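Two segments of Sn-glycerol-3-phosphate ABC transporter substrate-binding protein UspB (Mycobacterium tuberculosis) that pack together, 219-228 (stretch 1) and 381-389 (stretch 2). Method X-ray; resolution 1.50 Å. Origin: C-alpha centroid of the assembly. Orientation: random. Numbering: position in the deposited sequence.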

ATOM      1  N   GLY A 219       0.779 -14.921 -12.394  1.00  6.13           N
ATOM      2  CA  GLY A 219       1.777 -14.010 -12.920  1.00  5.96           C
ATOM      3  C   GLY A 219       2.491 -13.226 -11.835  1.00  5.33           C
ATOM      4  O   GLY A 219       2.155 -13.319 -10.648  1.00  6.99           O
ATOM      5  N   ALA A 220       3.476 -12.431 -12.248  1.00  5.06           N
ATOM      6  CA  ALA A 220       4.150 -11.494 -11.356  1.00  5.13           C
ATOM      7  C   ALA A 220       4.948 -10.543 -12.218  1.00  4.59           C
ATOM      8  O   ALA A 220       5.316 -10.878 -13.347  1.00  5.92           O
ATOM      9  N   TYR A 221       5.234  -9.354 -11.701  1.00  4.53           N
ATOM     10  CA  TYR A 221       6.155  -8.463 -12.402  1.00  4.69           C
ATOM     11  C   TYR A 221       7.576  -9.008 -12.308  1.00  5.29           C
ATOM     12  O   TYR A 221       8.395  -8.826 -13.217  1.00  5.41           O
ATOM     13  N   SER A 222       7.876  -9.642 -11.180  1.00  4.77           N
ATOM     14  CA  SER A 222       9.193 -10.213 -10.932  1.00  3.79           C
ATOM     15  C   SER A 222       9.077 -11.281  -9.858  1.00  3.70           C
ATOM     16  O   SER A 222       8.115 -11.295  -9.082  1.00  7.59           O
ATOM     17  N   ASP A 223      10.053 -12.179  -9.852  1.00  5.18           N
ATOM     18  CA  ASP A 223      10.240 -13.178  -8.812  1.00  6.60           C
ATOM     19  C   ASP A 223      11.597 -12.829  -8.210  1.00  5.85           C
ATOM     20  O   ASP A 223      12.649 -13.093  -8.810  1.00  6.11           O
ATOM     21  N   LYS A 224      11.570 -12.199  -7.040  1.00  9.03           N
ATOM     22  CA  LYS A 224      12.758 -11.543  -6.493  1.00  8.82           C
ATOM     23  C   LYS A 224      13.348 -10.590  -7.548  1.00  7.29           C
ATOM     24  O   LYS A 224      12.620  -9.746  -8.068  1.00  8.22           O
ATOM     25  N   TRP A 225      14.631 -10.728  -7.880  1.00  6.81           N
ATOM     26  CA  TRP A 225      15.266  -9.819  -8.843  1.00  6.49           C
ATOM     27  C   TRP A 225      15.096 -10.214 -10.306  1.00  5.60           C
ATOM     28  O   TRP A 225      15.565  -9.509 -11.204  1.00  7.81           O
ATOM     29  N   THR A 226      14.426 -11.335 -10.545  1.00  5.42           N
ATOM     30  CA  THR A 226      14.259 -11.859 -11.893  1.00  5.23           C
ATOM     31  C   THR A 226      12.936 -11.379 -12.478  1.00  4.49           C
ATOM     32  O   THR A 226      11.862 -11.713 -11.979  1.00  5.91           O
ATOM     33  N   LEU A 227      13.022 -10.567 -13.524  1.00  4.61           N
ATOM     34  CA  LEU A 227      11.823 -10.002 -14.133  1.00  4.35           C
ATOM     35  C   LEU A 227      11.015 -11.083 -14.848  1.00  5.82           C
ATOM     36  O   LEU A 227      11.578 -11.982 -15.489  1.00  7.07           O
ATOM     37  N   THR A 228       9.695 -11.014 -14.713  1.00  5.23           N
ATOM     38  CA  THR A 228       8.817 -12.072 -15.215  1.00  4.95           C
ATOM     39  C   THR A 228       7.608 -11.503 -15.958  1.00  5.35           C
ATOM     40  O   THR A 228       6.585 -12.173 -16.092  1.00  6.71           O
ATOM     41  N   GLN A 381       4.985  -6.914  -1.959  1.00  5.55           N
ATOM     42  CA  GLN A 381       4.960  -6.504  -3.356  1.00  4.24           C
ATOM     43  C   GLN A 381       6.139  -7.012  -4.181  1.00  5.30           C
ATOM     44  O   GLN A 381       7.206  -7.313  -3.650  1.00  6.38           O
ATOM     45  N   ASP A 382       5.934  -7.092  -5.490  1.00  4.15           N
ATOM     46  CA  ASP A 382       7.006  -7.505  -6.398  1.00  4.11           C
ATOM     47  C   ASP A 382       8.156  -6.500  -6.372  1.00  3.42           C
ATOM     48  O   ASP A 382       7.935  -5.287  -6.349  1.00  4.71           O
ATOM     49  N   TYR A 383       9.386  -7.012  -6.376  1.00  4.62           N
ATOM     50  CA  TYR A 383      10.569  -6.141  -6.331  1.00  4.11           C
ATOM     51  C   TYR A 383      10.560  -5.155  -7.500  1.00  3.52           C
ATOM     52  O   TYR A 383      11.003  -4.009  -7.360  1.00  4.71           O
ATOM     53  N   ALA A 384      10.047  -5.583  -8.654  1.00  4.05           N
ATOM     54  CA  ALA A 384      10.042  -4.705  -9.825  1.00  4.36           C
ATOM     55  C   ALA A 384       9.204  -3.440  -9.617  1.00  4.08           C
ATOM     56  O   ALA A 384       9.460  -2.417 -10.261  1.00  6.20           O
ATOM     57  N   ARG A 385       8.216  -3.502  -8.725  1.00  4.39           N
ATOM     58  CA  ARG A 385       7.424  -2.314  -8.406  1.00  3.95           C
ATOM     59  C   ARG A 385       8.059  -1.453  -7.313  1.00  4.62           C
ATOM     60  O   ARG A 385       8.118  -0.226  -7.436  1.00  6.99           O
ATOM     61  N   VAL A 386       8.537  -2.084  -6.246  1.00  4.27           N
ATOM     62  CA  VAL A 386       8.948  -1.322  -5.059  1.00  5.04           C
ATOM     63  C   VAL A 386      10.443  -1.099  -4.839  1.00  4.65           C
ATOM     64  O   VAL A 386      10.814  -0.178  -4.109  1.00  6.19           O
ATOM     65  N   PHE A 387      11.291  -1.932  -5.442  1.00  4.04           N
ATOM     66  CA  PHE A 387      12.747  -1.822  -5.243  1.00  4.56           C
ATOM     67  C   PHE A 387      13.484  -1.321  -6.480  1.00  4.87           C
ATOM     68  O   PHE A 387      14.638  -0.906  -6.395  1.00  6.86           O
ATOM     69  N   LEU A 388      12.830  -1.391  -7.628  1.00  5.03           N
ATOM     70  CA  LEU A 388      13.447  -1.036  -8.899  1.00  5.05           C
ATOM     71  C   LEU A 388      13.025   0.397  -9.203  1.00  5.43           C
ATOM     72  O   LEU A 388      11.831   0.685  -9.271  1.00  6.60           O
ATOM     73  N   PRO A 389      13.998   1.306  -9.376  1.00  5.21           N
ATOM     74  CA  PRO A 389      13.695   2.732  -9.538  1.00  6.32           C
ATOM     75  C   PRO A 389      12.687   3.007 -10.642  1.00  6.57           C
ATOM     76  O   PRO A 389      12.890   2.582 -11.782  1.00  7.32           O
TER

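Stretch 1 is a tight hairpin whose type II' turn, Asp-223 to Thr-226, lies against the start of a short helix in stretch 2. The two bury 553 Å² between them, and the polar contacts gather where the helix begins.

Two direct hydrogen bonds tie the stretches together. Asp-382 (chi1 m) points toward stretch 1, and its OD2 accepts from the backbone Tyr-221 N at 2.8 Å. A short carboxylate suits this place because it can satisfy a backbone amide across the gap. Ser-222, also pointing in, adopts rotamer p, which sets its hydroxyl beside the first turn of the helix, where amides lack partners within the helix; Ala-384 N donates to Ser-222 OG at 3.0 Å. The amide of Tyr-383 is no farther than 3.3 Å from that oxygen, measured Tyr-383 N to Ser-222 OG, but the angle is too poor for a bond.

Water 1 serves that amide instead. It accepts from Tyr-383 N at 2.8 Å, donates to Lys-224 O at 3.0 Å and more weakly to Ser-222 O at 3.2 Å, and also bonds to Ser-222 OG at 2.8 Å. The oxygen of water 2 lies between Ser-222 O (2.8 Å) and Asp-382 OD1 (3.0 Å).

The aromatic cluster centres on Tyr-383 (chi1 m), which has 103 Å² covered, the largest covered area of any residue here. One face of its ring receives Lys-224 CA, 3.9 Å from the ring centroid in a CH-pi contact. Its edge meets a face of the Trp-225 indole, with Tyr-383 CD2 3.6 Å from Trp-225 CD2 and planes at 70°. The CA-to-CB bond of Trp-225 points away, yet with chi1 m and chi2 at 117° the long indole comes back to stretch 2, where it reaches Phe-387 (chi1 m) obliquely, Trp-225 CH2 to Phe-387 CD2 at 3.7 Å. Lys-224 (m,m,t,p) likewise starts away, but its aliphatic chain passes the tyrosine hydroxyl, Lys-224 CD to Tyr-383 OH at 3.6 Å.

Further apolar contacts lie beside the polar ones. Ala-384 points in, and its single methyl lets both Tyr-221 and Leu-227 approach: Ala-384 CB is 3.9 Å from Tyr-221 CB and 3.8 Å from Leu-227 CD2. Leu-227, in its m,t rotamer, starts sideways, but its branched end comes nearer and also meets Leu-388 (t,t), Leu-227 CD2 to Leu-388 CD1 at 4.1 Å. Tyr-221 (chi1 m) lays its ring near the aliphatic base of Arg-385 (chi1 to chi3 all t), Tyr-221 CD2 to Arg-385 CB at 4.2 Å.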

ATOM      1  CB  ALA A 220       5.075 -12.231 -10.406  1.00  6.07           C
ATOM      2  CB  TYR A 221       6.131  -7.069 -11.785  1.00  5.59           C
ATOM      3  CG  TYR A 221       4.783  -6.394 -11.746  1.00  5.02           C
ATOM      4  CD1 TYR A 221       3.847  -6.571 -12.764  1.00  6.02           C
ATOM      5  CD2 TYR A 221       4.454  -5.541 -10.695  1.00  6.16           C
ATOM      6  CE1 TYR A 221       2.612  -5.928 -12.721  1.00  5.93           C
ATOM      7  CE2 TYR A 221       3.222  -4.907 -10.640  1.00  5.71           C
ATOM      8  CZ  TYR A 221       2.311  -5.093 -11.664  1.00  4.96           C
ATOM      9  OH  TYR A 221       1.085  -4.463 -11.633  1.00  6.09           O
ATOM     10  CB  SER A 222      10.195  -9.128 -10.508  1.00  6.64           C
ATOM     11  OG  SER A 222       9.769  -8.449  -9.334  1.00  8.19           O
ATOM     12  CB  ASP A 223      10.267 -14.569  -9.439  1.00  8.70           C
ATOM     13  CG  ASP A 223      10.352 -15.679  -8.415  1.00 15.38           C
ATOM     14  OD1 ASP A 223      10.376 -15.386  -7.199  1.00 18.15           O
ATOM     15  OD2 ASP A 223      10.381 -16.859  -8.839  1.00 20.91           O
ATOM     16  CB  LYS A 224      13.769 -12.570  -5.980  1.00 11.59           C
ATOM     17  CG  LYS A 224      13.145 -13.611  -5.062  1.00 19.10           C
ATOM     18  CD  LYS A 224      12.499 -12.972  -3.854  1.00 23.72           C
ATOM     19  CE  LYS A 224      11.809 -14.023  -2.991  1.00 27.87           C
ATOM     20  NZ  LYS A 224      12.726 -15.153  -2.664  1.00 31.22           N
ATOM     21  CB  TRP A 225      16.760  -9.670  -8.550  1.00  6.90           C
ATOM     22  CG  TRP A 225      17.042  -9.079  -7.220  1.00  7.04           C
ATOM     23  CD1 TRP A 225      17.690  -9.678  -6.175  1.00  9.19           C
ATOM     24  CD2 TRP A 225      16.689  -7.762  -6.772  1.00  6.03           C
ATOM     25  NE1 TRP A 225      17.762  -8.814  -5.107  1.00 11.05           N
ATOM     26  CE2 TRP A 225      17.150  -7.634  -5.446  1.00  8.33           C
ATOM     27  CE3 TRP A 225      16.008  -6.688  -7.355  1.00  6.56           C
ATOM     28  CZ2 TRP A 225      16.967  -6.467  -4.701  1.00  8.91           C
ATOM     29  CZ3 TRP A 225      15.830  -5.531  -6.618  1.00  7.63           C
ATOM     30  CH2 TRP A 225      16.305  -5.429  -5.303  1.00  7.76           C
ATOM     31  CB  THR A 226      14.356 -13.396 -11.866  1.00  5.22           C
ATOM     32  OG1 THR A 226      15.662 -13.763 -11.392  1.00  5.97           O
ATOM     33  CG2 THR A 226      14.121 -13.995 -13.245  1.00  6.61           C
ATOM     34  CB  LEU A 227      12.195  -8.861 -15.074  1.00  4.32           C
ATOM     35  CG  LEU A 227      12.956  -7.700 -14.415  1.00  6.09           C
ATOM     36  CD1 LEU A 227      13.350  -6.664 -15.446  1.00  7.25           C
ATOM     37  CD2 LEU A 227      12.137  -7.058 -13.316  1.00 11.86           C
ATOM     38  CB  THR A 228       8.348 -13.029 -14.080  1.00  5.88           C
ATOM     39  OG1 THR A 228       7.726 -12.286 -13.024  1.00  7.24           O
ATOM     40  CG2 THR A 228       9.518 -13.807 -13.502  1.00  7.32           C
ATOM     41  CB  GLN A 381       4.898  -4.986  -3.452  1.00  4.69           C
ATOM     42  CG  GLN A 381       3.641  -4.382  -2.862  1.00  4.63           C
ATOM     43  CD  GLN A 381       3.519  -2.923  -3.211  1.00  4.66           C
ATOM     44  OE1 GLN A 381       3.332  -2.574  -4.384  1.00  6.34           O
ATOM     45  NE2 GLN A 381       3.657  -2.050  -2.209  1.00  6.32           N
ATOM     46  CB  ASP A 382       6.477  -7.641  -7.825  1.00  5.80           C
ATOM     47  CG  ASP A 382       5.499  -8.782  -7.995  1.00  6.37           C
ATOM     48  OD1 ASP A 382       5.451  -9.714  -7.155  1.00  7.82           O
ATOM     49  OD2 ASP A 382       4.780  -8.744  -9.013  1.00  8.60           O
ATOM     50  CB  TYR A 383      11.872  -6.947  -6.387  1.00  4.78           C
ATOM     51  CG  TYR A 383      12.246  -7.766  -5.167  1.00  4.89           C
ATOM     52  CD1 TYR A 383      11.319  -8.099  -4.173  1.00  6.74           C
ATOM     53  CD2 TYR A 383      13.541  -8.247  -5.031  1.00  5.91           C
ATOM     54  CE1 TYR A 383      11.695  -8.871  -3.072  1.00  7.42           C
ATOM     55  CE2 TYR A 383      13.921  -9.012  -3.952  1.00  7.24           C
ATOM     56  CZ  TYR A 383      13.005  -9.330  -2.971  1.00  9.00           C
ATOM     57  OH  TYR A 383      13.416 -10.101  -1.898  1.00 13.30           O
ATOM     58  CB  ALA A 384       9.582  -5.456 -11.071  1.00  5.25           C
ATOM     59  CB  ARG A 385       5.969  -2.663  -8.033  1.00  4.92           C
ATOM     60  CG  ARG A 385       5.132  -1.400  -7.844  1.00  5.71           C
ATOM     61  CD  ARG A 385       3.644  -1.636  -7.503  1.00  5.62           C
ATOM     62  NE  ARG A 385       3.040  -0.306  -7.434  1.00  5.95           N
ATOM     63  CZ  ARG A 385       3.122   0.488  -6.371  1.00  6.40           C
ATOM     64  NH1 ARG A 385       3.684   0.050  -5.252  1.00  7.27           N
ATOM     65  NH2 ARG A 385       2.632   1.718  -6.417  1.00  8.04           N
ATOM     66  CB  VAL A 386       8.341  -1.905  -3.752  1.00  5.28           C
ATOM     67  CG1 VAL A 386       6.824  -1.674  -3.713  1.00  7.44           C
ATOM     68  CG2 VAL A 386       8.708  -3.392  -3.578  1.00  5.85           C
ATOM     69  CB  PHE A 387      13.355  -3.177  -4.865  1.00  4.73           C
ATOM     70  CG  PHE A 387      12.929  -3.713  -3.515  1.00  6.62           C
ATOM     71  CD1 PHE A 387      12.199  -2.941  -2.612  1.00  6.55           C
ATOM     72  CD2 PHE A 387      13.290  -5.000  -3.145  1.00  7.50           C
ATOM     73  CE1 PHE A 387      11.826  -3.453  -1.369  1.00  6.81           C
ATOM     74  CE2 PHE A 387      12.932  -5.510  -1.904  1.00  9.58           C
ATOM     75  CZ  PHE A 387      12.193  -4.734  -1.017  1.00  9.61           C
ATOM     76  CB  LEU A 388      12.944  -2.002  -9.974  1.00  6.09           C
ATOM     77  CG  LEU A 388      13.633  -2.063 -11.341  1.00  4.93           C
ATOM     78  CD1 LEU A 388      13.231  -3.344 -12.055  1.00  5.91           C
ATOM     79  CD2 LEU A 388      13.318  -0.835 -12.201  1.00  6.43           C
ATOM     80  CB  PRO A 389      15.056   3.341  -9.904  1.00  6.87           C
ATOM     81  CG  PRO A 389      16.041   2.447  -9.243  1.00  7.13           C
ATOM     82  CD  PRO A 389      15.450   1.052  -9.356  1.00  6.30           C
TER
HETATM   83  O   HOH W   1       9.842  -9.743  -6.889  1.00 11.95           O
HETATM   84  O   HOH W   2       6.686 -12.456  -6.968  1.00 20.82           O